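Local coordinates for cyanuric acid amidohydrolase (Azorhizobium caulinodans, PDB 4NQ3), which hydrolyses cyanuric acid, opening its s-triazine ring to give carboxybiuret, which decarboxylates to biuret in the breakdown of compounds such as atrazine and melamine, at residues M130-V135 against A196-E201; S191-A196 against A210-D215; P264-L269 against A322-H327. All coordinates share one frame; numbering follows the deposited sequence.

Contacts 1 and 2 share helix 180-199 and overlap at Ala196. Their centres are about 11 Å apart, and they touch where Val135 CG2 lies 3.9 Å from Ile195 CG1. Contact 1 joins that helix to helix 125-141; contact 2 joins it to the loop leading to strand 223-227, which carries the nucleophile Ser226. The side chain of Ile212 in contact 2 is about 10 Å from bound barbituric acid, and that of Val135 in contact 1 about 11 Å from that of the active-site Lys156. Contact 3, about 28 Å from both between centres, pairs helices 263-271 and 309-325, which by strand order probably correspond to those of contact 1; it lies away from annotated sites.

Contact 1: residues M130-V135 against A196-E201; sequences MVAQAV and ALALGE
Ala132 and Ala198 meet where helix 125-141 packs against the end of helix 180-199, two helices assigned to one repeating unit. Helix 180-199 is part of the beta-alpha-beta crossover connection between the parallel strands 150-157 and 223-227. The backbones come closest at these two alanines, their CA atoms 4.9 Å apart. The apolar contacts centre on the Ala198 methyl. Its CB sits 3.8 Å from Val135 CB and 4.3 Å from Ala132 CB, filling the corner between residues one helical turn apart. Val135 CG1, turned anti to the backbone N (chi1 177°), flanks the same methyl. Leu197 meets the Ala132 methyl from a different direction, its CD2 lying 4.2 Å from Ala132 CB. Beyond the two segments, Val135 also rests on Ile236 of strand 235-242, which ties the helix pair to the sheet. The polar part belongs to the helix end. Gly200 takes a positive phi, and Glu201 N bonds back to Ala196 O at 3.0 Å, while a weak bond runs from Gly200 N to Leu197 O; together they form a Schellman motif. The side chain of the same Glu201 is held by a salt bridge to Arg222 and hydrogen bonds with Ser220 and the backbone N of Ala221. Backbone joins side chain across the interface as well: the Ala198 methyl packs against Ala132 O, with CB and O 3.5 Å apart.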
loop_
_atom_site.group_PDB
_atom_site.type_symbol
_atom_site.label_atom_id
_atom_site.label_comp_id
_atom_site.label_asym_id
_atom_site.label_seq_id
_atom_site.Cartn_x
_atom_site.Cartn_y
_atom_site.Cartn_z
HETATM N N MSE A 130 -6.771 -29.940 17.079
HETATM C CA MSE A 130 -6.508 -29.138 18.271
HETATM C C MSE A 130 -7.684 -28.201 18.529
HETATM O O MSE A 130 -8.201 -28.127 19.640
HETATM C CB MSE A 130 -5.198 -28.349 18.124
HETATM C CG MSE A 130 -4.839 -27.592 19.368
HETATM SE SE MSE A 130 -3.098 -26.743 19.314
HETATM C CE MSE A 130 -2.026 -28.325 18.980
ATOM N N VAL A 131 -8.122 -27.516 17.482
ATOM C CA VAL A 131 -9.202 -26.561 17.597
ATOM C C VAL A 131 -10.511 -27.287 17.890
ATOM O O VAL A 131 -11.281 -26.866 18.763
ATOM C CB VAL A 131 -9.315 -25.726 16.302
ATOM C CG1 VAL A 131 -10.584 -24.925 16.276
ATOM C CG2 VAL A 131 -8.098 -24.808 16.159
ATOM N N ALA A 132 -10.727 -28.416 17.217
ATOM C CA ALA A 132 -11.937 -29.204 17.426
ATOM C C ALA A 132 -12.118 -29.566 18.890
ATOM O O ALA A 132 -13.217 -29.436 19.440
ATOM C CB ALA A 132 -11.898 -30.444 16.591
ATOM N N GLN A 133 -11.034 -30.025 19.516
ATOM C CA GLN A 133 -11.049 -30.391 20.926
ATOM C C GLN A 133 -11.394 -29.169 21.763
ATOM O O GLN A 133 -12.230 -29.252 22.666
ATOM C CB GLN A 133 -9.709 -31.000 21.357
ATOM C CG GLN A 133 -9.647 -32.539 21.204
ATOM C CD GLN A 133 -8.209 -33.103 21.054
ATOM O OE1 GLN A 133 -7.208 -32.380 21.197
ATOM N NE2 GLN A 133 -8.116 -34.397 20.724
ATOM N N ALA A 134 -10.724 -28.046 21.497
ATOM C CA ALA A 134 -11.006 -26.810 22.222
ATOM C C ALA A 134 -12.464 -26.344 22.076
ATOM O O ALA A 134 -13.107 -25.940 23.060
ATOM C CB ALA A 134 -10.079 -25.721 21.765
ATOM N N VAL A 135 -12.998 -26.425 20.858
ATOM C CA VAL A 135 -14.376 -26.000 20.633
ATOM C C VAL A 135 -15.350 -26.863 21.418
ATOM O O VAL A 135 -16.373 -26.361 21.898
ATOM C CB VAL A 135 -14.767 -26.049 19.168
ATOM C CG1 VAL A 135 -16.213 -25.678 19.024
ATOM C CG2 VAL A 135 -13.910 -25.095 18.387
ATOM N N ALA A 196 -15.945 -27.069 12.315
ATOM C CA ALA A 196 -16.929 -27.857 11.592
ATOM C C ALA A 196 -16.950 -29.264 12.187
ATOM O O ALA A 196 -18.010 -29.812 12.515
ATOM C CB ALA A 196 -16.608 -27.887 10.087
ATOM N N LEU A 197 -15.760 -29.819 12.371
ATOM C CA LEU A 197 -15.626 -31.160 12.891
ATOM C C LEU A 197 -16.286 -31.250 14.257
ATOM O O LEU A 197 -16.913 -32.242 14.587
ATOM C CB LEU A 197 -14.158 -31.557 12.971
ATOM C CG LEU A 197 -13.934 -32.923 13.610
ATOM C CD1 LEU A 197 -14.751 -33.941 12.878
ATOM C CD2 LEU A 197 -12.464 -33.271 13.568
ATOM N N ALA A 198 -16.126 -30.211 15.062
ATOM C CA ALA A 198 -16.634 -30.236 16.421
ATOM C C ALA A 198 -18.155 -30.083 16.472
ATOM O O ALA A 198 -18.797 -30.536 17.427
ATOM C CB ALA A 198 -15.962 -29.141 17.249
ATOM N N LEU A 199 -18.729 -29.438 15.460
ATOM C CA LEU A 199 -20.168 -29.211 15.433
ATOM C C LEU A 199 -20.863 -30.269 14.574
ATOM O O LEU A 199 -22.084 -30.302 14.465
ATOM C CB LEU A 199 -20.477 -27.808 14.911
ATOM C CG LEU A 199 -19.928 -26.586 15.661
ATOM C CD1 LEU A 199 -20.388 -25.289 15.000
ATOM C CD2 LEU A 199 -20.336 -26.589 17.133
ATOM N N GLY A 200 -20.083 -31.142 13.961
ATOM C CA GLY A 200 -20.666 -32.202 13.171
ATOM C C GLY A 200 -21.143 -31.744 11.811
ATOM O O GLY A 200 -21.961 -32.411 11.175
ATOM N N GLU A 201 -20.645 -30.598 11.361
ATOM C CA GLU A 201 -20.996 -30.100 10.034
ATOM C C GLU A 201 -20.168 -30.799 8.951
ATOM O O GLU A 201 -20.500 -30.743 7.759
ATOM C CB GLU A 201 -20.796 -28.592 9.955
ATOM C CG GLU A 201 -21.718 -27.788 10.870
ATOM C CD GLU A 201 -21.380 -26.301 10.848
ATOM O OE1 GLU A 201 -20.210 -25.948 11.129
ATOM O OE2 GLU A 201 -22.280 -25.488 10.532
#

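Contact 2: residues S191-A196 against A210-D215; sequences SALGIA and AVICAD
Val211 O is gripped by two backbone amides, Asp215 N at 2.9 Å and, more weakly, Ala214 N, and this turn holds Val211 and Ile212 where they meet Leu193 of helix 180-199. The helix packs here on the loop that follows it, both part of the beta-alpha-beta crossover leading to strand 223-227. Further bonds shape the loop: Asp215 OD1 accepts a hydrogen bond from Gly217 N, and Cys213 N donates to His338 NE2. The contact itself is apolar and rests on one long side chain. Leu193 places CG anti to its carbonyl carbon (chi1 -74°), and chi2 of 172° then carries CD1 outward from the helix as the leading methyl. Ile212 comes to it at a slant, offering the CG1 methylene of its longer branch; its side chain also rests on Val128 of helix 125-141, so it bridges two helices. The ligand pocket is not far off: the Ile212 side chain is about 9 Å from that of the substrate-binding Arg188. Both loop residues converge on the same Leu193 methyl, CD1 standing 4.0 Å from Ile212 CG1 and 4.4 Å from Val211 CG1.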
loop_
_atom_site.group_PDB
_atom_site.type_symbol
_atom_site.label_atom_id
_atom_site.label_comp_id
_atom_site.label_asym_id
_atom_site.label_seq_id
_atom_site.Cartn_x
_atom_site.Cartn_y
_atom_site.Cartn_z
ATOM N N SER A 191 -8.531 -24.199 11.266
ATOM C CA SER A 191 -9.371 -23.893 12.413
ATOM C C SER A 191 -10.855 -24.010 12.086
ATOM O O SER A 191 -11.632 -24.537 12.877
ATOM C CB SER A 191 -9.074 -22.486 12.917
ATOM O OG SER A 191 -7.742 -22.429 13.385
ATOM N N ALA A 192 -11.255 -23.521 10.920
ATOM C CA ALA A 192 -12.654 -23.588 10.534
ATOM C C ALA A 192 -13.115 -25.052 10.414
ATOM O O ALA A 192 -14.193 -25.416 10.882
ATOM C CB ALA A 192 -12.869 -22.842 9.231
ATOM N N LEU A 193 -12.284 -25.906 9.824
ATOM C CA LEU A 193 -12.664 -27.309 9.690
ATOM C C LEU A 193 -12.750 -27.947 11.063
ATOM O O LEU A 193 -13.587 -28.812 11.311
ATOM C CB LEU A 193 -11.668 -28.055 8.814
ATOM C CG LEU A 193 -11.909 -27.626 7.376
ATOM C CD1 LEU A 193 -10.837 -28.154 6.436
ATOM C CD2 LEU A 193 -13.308 -28.038 6.969
ATOM N N GLY A 194 -11.876 -27.505 11.963
ATOM C CA GLY A 194 -11.904 -27.957 13.344
ATOM C C GLY A 194 -13.232 -27.606 13.990
ATOM O O GLY A 194 -13.840 -28.457 14.651
ATOM N N ILE A 195 -13.696 -26.370 13.792
ATOM C CA ILE A 195 -15.013 -25.985 14.271
ATOM C C ILE A 195 -16.086 -26.857 13.619
ATOM O O ILE A 195 -17.014 -27.346 14.287
ATOM C CB ILE A 195 -15.309 -24.501 13.981
ATOM C CG1 ILE A 195 -14.417 -23.615 14.845
ATOM C CG2 ILE A 195 -16.763 -24.163 14.271
ATOM C CD1 ILE A 195 -14.390 -22.187 14.401
ATOM N N ALA A 196 -15.945 -27.069 12.315
ATOM C CA ALA A 196 -16.929 -27.857 11.592
ATOM C C ALA A 196 -16.950 -29.264 12.187
ATOM O O ALA A 196 -18.010 -29.812 12.515
ATOM C CB ALA A 196 -16.608 -27.887 10.087
ATOM N N ALA A 210 -4.811 -32.824 2.520
ATOM C CA ALA A 210 -4.988 -32.487 1.099
ATOM C C ALA A 210 -6.262 -31.703 0.798
ATOM O O ALA A 210 -6.336 -30.975 -0.202
ATOM C CB ALA A 210 -4.959 -33.742 0.273
ATOM N N VAL A 211 -7.261 -31.889 1.657
ATOM C CA VAL A 211 -8.536 -31.176 1.602
ATOM C C VAL A 211 -8.466 -29.693 2.048
ATOM O O VAL A 211 -9.140 -28.829 1.484
ATOM C CB VAL A 211 -9.571 -31.910 2.489
ATOM C CG1 VAL A 211 -10.629 -30.960 3.014
ATOM C CG2 VAL A 211 -10.177 -33.088 1.756
ATOM N N ILE A 212 -7.651 -29.413 3.061
ATOM C CA ILE A 212 -7.592 -28.089 3.678
ATOM C C ILE A 212 -7.197 -26.974 2.719
ATOM O O ILE A 212 -6.099 -26.980 2.138
ATOM C CB ILE A 212 -6.601 -28.093 4.869
ATOM C CG1 ILE A 212 -7.039 -29.155 5.891
ATOM C CG2 ILE A 212 -6.504 -26.700 5.480
ATOM C CD1 ILE A 212 -6.065 -29.404 6.996
ATOM N N CYS A 213 -8.074 -25.978 2.620
ATOM C CA CYS A 213 -7.912 -24.877 1.659
ATOM C C CYS A 213 -7.771 -25.410 0.244
ATOM O O CYS A 213 -6.963 -24.911 -0.535
ATOM C CB CYS A 213 -6.700 -24.018 1.997
ATOM S SG CYS A 213 -6.945 -23.041 3.475
ATOM N N ALA A 214 -8.554 -26.438 -0.062
ATOM C CA ALA A 214 -8.579 -27.049 -1.380
ATOM C C ALA A 214 -10.031 -27.355 -1.748
ATOM O O ALA A 214 -10.507 -26.921 -2.789
ATOM C CB ALA A 214 -7.728 -28.295 -1.406
ATOM N N ASP A 215 -10.733 -28.092 -0.887
ATOM C CA ASP A 215 -12.158 -28.371 -1.089
ATOM C C ASP A 215 -13.037 -27.349 -0.370
ATOM O O ASP A 215 -13.512 -27.599 0.746
ATOM C CB ASP A 215 -12.518 -29.787 -0.616
ATOM C CG ASP A 215 -13.934 -30.218 -1.039
ATOM O OD1 ASP A 215 -14.667 -29.401 -1.650
ATOM O OD2 ASP A 215 -14.318 -31.380 -0.751
#

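Contact 3: residues P264-L269 against A322-H327; sequences PVKAAL and AGVVGH
Lys266 lies across Val324, its aliphatic chain used as an apolar surface between helix 263-271 and the end of helix 309-325. Its CB points past the other helix and stays 5.4 Å from the nearest valine methyl, Val324 CG1. The turn comes at CG, which stands anti to the carbonyl carbon and beside the backbone N (chi1 -55°). From there it approaches Val324 CG1 to 4.1 Å. CD swings a little away, at 4.8 Å from Val324 CG1, because the chain is extended and zigzags as it passes. CE comes back over the fork of the valine, 4.3 Å from Val324 CG1 and the same distance from CG2. NZ runs on beyond, 5.1 Å from Val324 CG2, so the charged end lies past the methyls and the carbon chain does the packing. The two side chains cross at about a right angle.

Val324 turns CG1 anti to its backbone N, and this methyl serves both neighbours. Besides Lys266 it faces Val265 CG1 at 4.4 Å, on the buried side of the interface, where Val265 also rests on Val347 of strand 345-352. Leu269 and Val325 flank the contact more loosely, and both lean on Thr280. Helix 309-325 stops at Gly326, whose positive phi turns the chain, with Gly326 N still bonded to Ala322 O. Gly326 O accepts a hydrogen bond from Arg295 NH1 of a second subunit, which places this helix end at a subunit interface of the tetramer. His327 NE2 bonds to Thr280 O. The arrangement is typical of the repeating unit of this fold: two helices side by side against a four-stranded mixed sheet, the second of them forming the beta-alpha-beta crossover from strand 281-286 to strand 331-334.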
loop_
_atom_site.group_PDB
_atom_site.type_symbol
_atom_site.label_atom_id
_atom_site.label_comp_id
_atom_site.label_asym_id
_atom_site.label_seq_id
_atom_site.Cartn_x
_atom_site.Cartn_y
_atom_site.Cartn_z
ATOM N N PRO A 264 -29.390 -12.434 5.017
ATOM C CA PRO A 264 -29.159 -13.130 6.295
ATOM C C PRO A 264 -29.259 -12.250 7.538
ATOM O O PRO A 264 -29.707 -12.735 8.591
ATOM C CB PRO A 264 -27.735 -13.652 6.149
ATOM C CG PRO A 264 -27.599 -13.904 4.691
ATOM C CD PRO A 264 -28.400 -12.828 3.999
ATOM N N VAL A 265 -28.826 -10.996 7.430
ATOM C CA VAL A 265 -28.888 -10.076 8.561
ATOM C C VAL A 265 -30.326 -9.605 8.820
ATOM O O VAL A 265 -30.779 -9.534 9.965
ATOM C CB VAL A 265 -27.969 -8.843 8.331
ATOM C CG1 VAL A 265 -28.215 -7.770 9.374
ATOM C CG2 VAL A 265 -26.543 -9.271 8.395
ATOM N N LYS A 266 -31.052 -9.298 7.756
ATOM C CA LYS A 266 -32.431 -8.870 7.921
ATOM C C LYS A 266 -33.234 -10.036 8.516
ATOM O O LYS A 266 -34.076 -9.839 9.400
ATOM C CB LYS A 266 -33.009 -8.397 6.582
ATOM C CG LYS A 266 -32.177 -7.288 5.902
ATOM C CD LYS A 266 -32.698 -6.954 4.483
ATOM C CE LYS A 266 -31.919 -5.819 3.801
ATOM N NZ LYS A 266 -32.493 -5.393 2.486
ATOM N N ALA A 267 -32.943 -11.254 8.064
ATOM C CA ALA A 267 -33.624 -12.436 8.593
ATOM C C ALA A 267 -33.214 -12.686 10.041
ATOM O O ALA A 267 -34.034 -13.099 10.870
ATOM C CB ALA A 267 -33.333 -13.646 7.746
ATOM N N ALA A 268 -31.937 -12.454 10.337
ATOM C CA ALA A 268 -31.446 -12.625 11.695
ATOM C C ALA A 268 -32.156 -11.655 12.648
ATOM O O ALA A 268 -32.620 -12.054 13.712
ATOM C CB ALA A 268 -29.941 -12.429 11.742
ATOM N N LEU A 269 -32.263 -10.390 12.252
ATOM C CA LEU A 269 -32.962 -9.391 13.056
ATOM C C LEU A 269 -34.444 -9.768 13.277
ATOM O O LEU A 269 -35.001 -9.510 14.347
ATOM C CB LEU A 269 -32.832 -8.018 12.401
ATOM C CG LEU A 269 -31.429 -7.405 12.448
ATOM C CD1 LEU A 269 -31.300 -6.246 11.490
ATOM C CD2 LEU A 269 -31.106 -6.929 13.864
ATOM N N ALA A 322 -23.123 -2.163 7.031
ATOM C CA ALA A 322 -23.319 -0.850 7.629
ATOM C C ALA A 322 -24.493 -0.130 6.984
ATOM O O ALA A 322 -25.242 0.586 7.648
ATOM C CB ALA A 322 -22.058 -0.019 7.494
ATOM N N GLY A 323 -24.666 -0.341 5.687
ATOM C CA GLY A 323 -25.789 0.236 4.972
ATOM C C GLY A 323 -27.133 -0.302 5.441
ATOM O O GLY A 323 -28.172 0.346 5.271
ATOM N N VAL A 324 -27.113 -1.487 6.039
ATOM C CA VAL A 324 -28.334 -2.148 6.465
ATOM C C VAL A 324 -28.604 -1.834 7.914
ATOM O O VAL A 324 -29.738 -1.585 8.325
ATOM C CB VAL A 324 -28.249 -3.685 6.292
ATOM C CG1 VAL A 324 -29.436 -4.363 6.950
ATOM C CG2 VAL A 324 -28.150 -4.059 4.804
ATOM N N VAL A 325 -27.548 -1.858 8.703
ATOM C CA VAL A 325 -27.726 -1.800 10.136
ATOM C C VAL A 325 -27.591 -0.348 10.620
ATOM O O VAL A 325 -27.922 -0.035 11.755
ATOM C CB VAL A 325 -26.726 -2.761 10.834
ATOM C CG1 VAL A 325 -25.318 -2.253 10.690
ATOM C CG2 VAL A 325 -27.071 -2.948 12.282
ATOM N N GLY A 326 -27.151 0.551 9.744
ATOM C CA GLY A 326 -27.168 1.970 10.069
ATOM C C GLY A 326 -26.032 2.587 10.880
ATOM O O GLY A 326 -26.089 3.761 11.242
ATOM N N HIS A 327 -25.003 1.803 11.181
ATOM C CA HIS A 327 -23.828 2.325 11.875
ATOM C C HIS A 327 -22.583 1.563 11.491
ATOM O O HIS A 327 -22.656 0.567 10.781
ATOM C CB HIS A 327 -24.019 2.279 13.379
ATOM C CG HIS A 327 -24.030 0.899 13.952
ATOM N ND1 HIS A 327 -22.922 0.331 14.544
ATOM C CD2 HIS A 327 -25.026 -0.014 14.059
ATOM C CE1 HIS A 327 -23.232 -0.878 14.981
ATOM N NE2 HIS A 327 -24.504 -1.111 14.699
#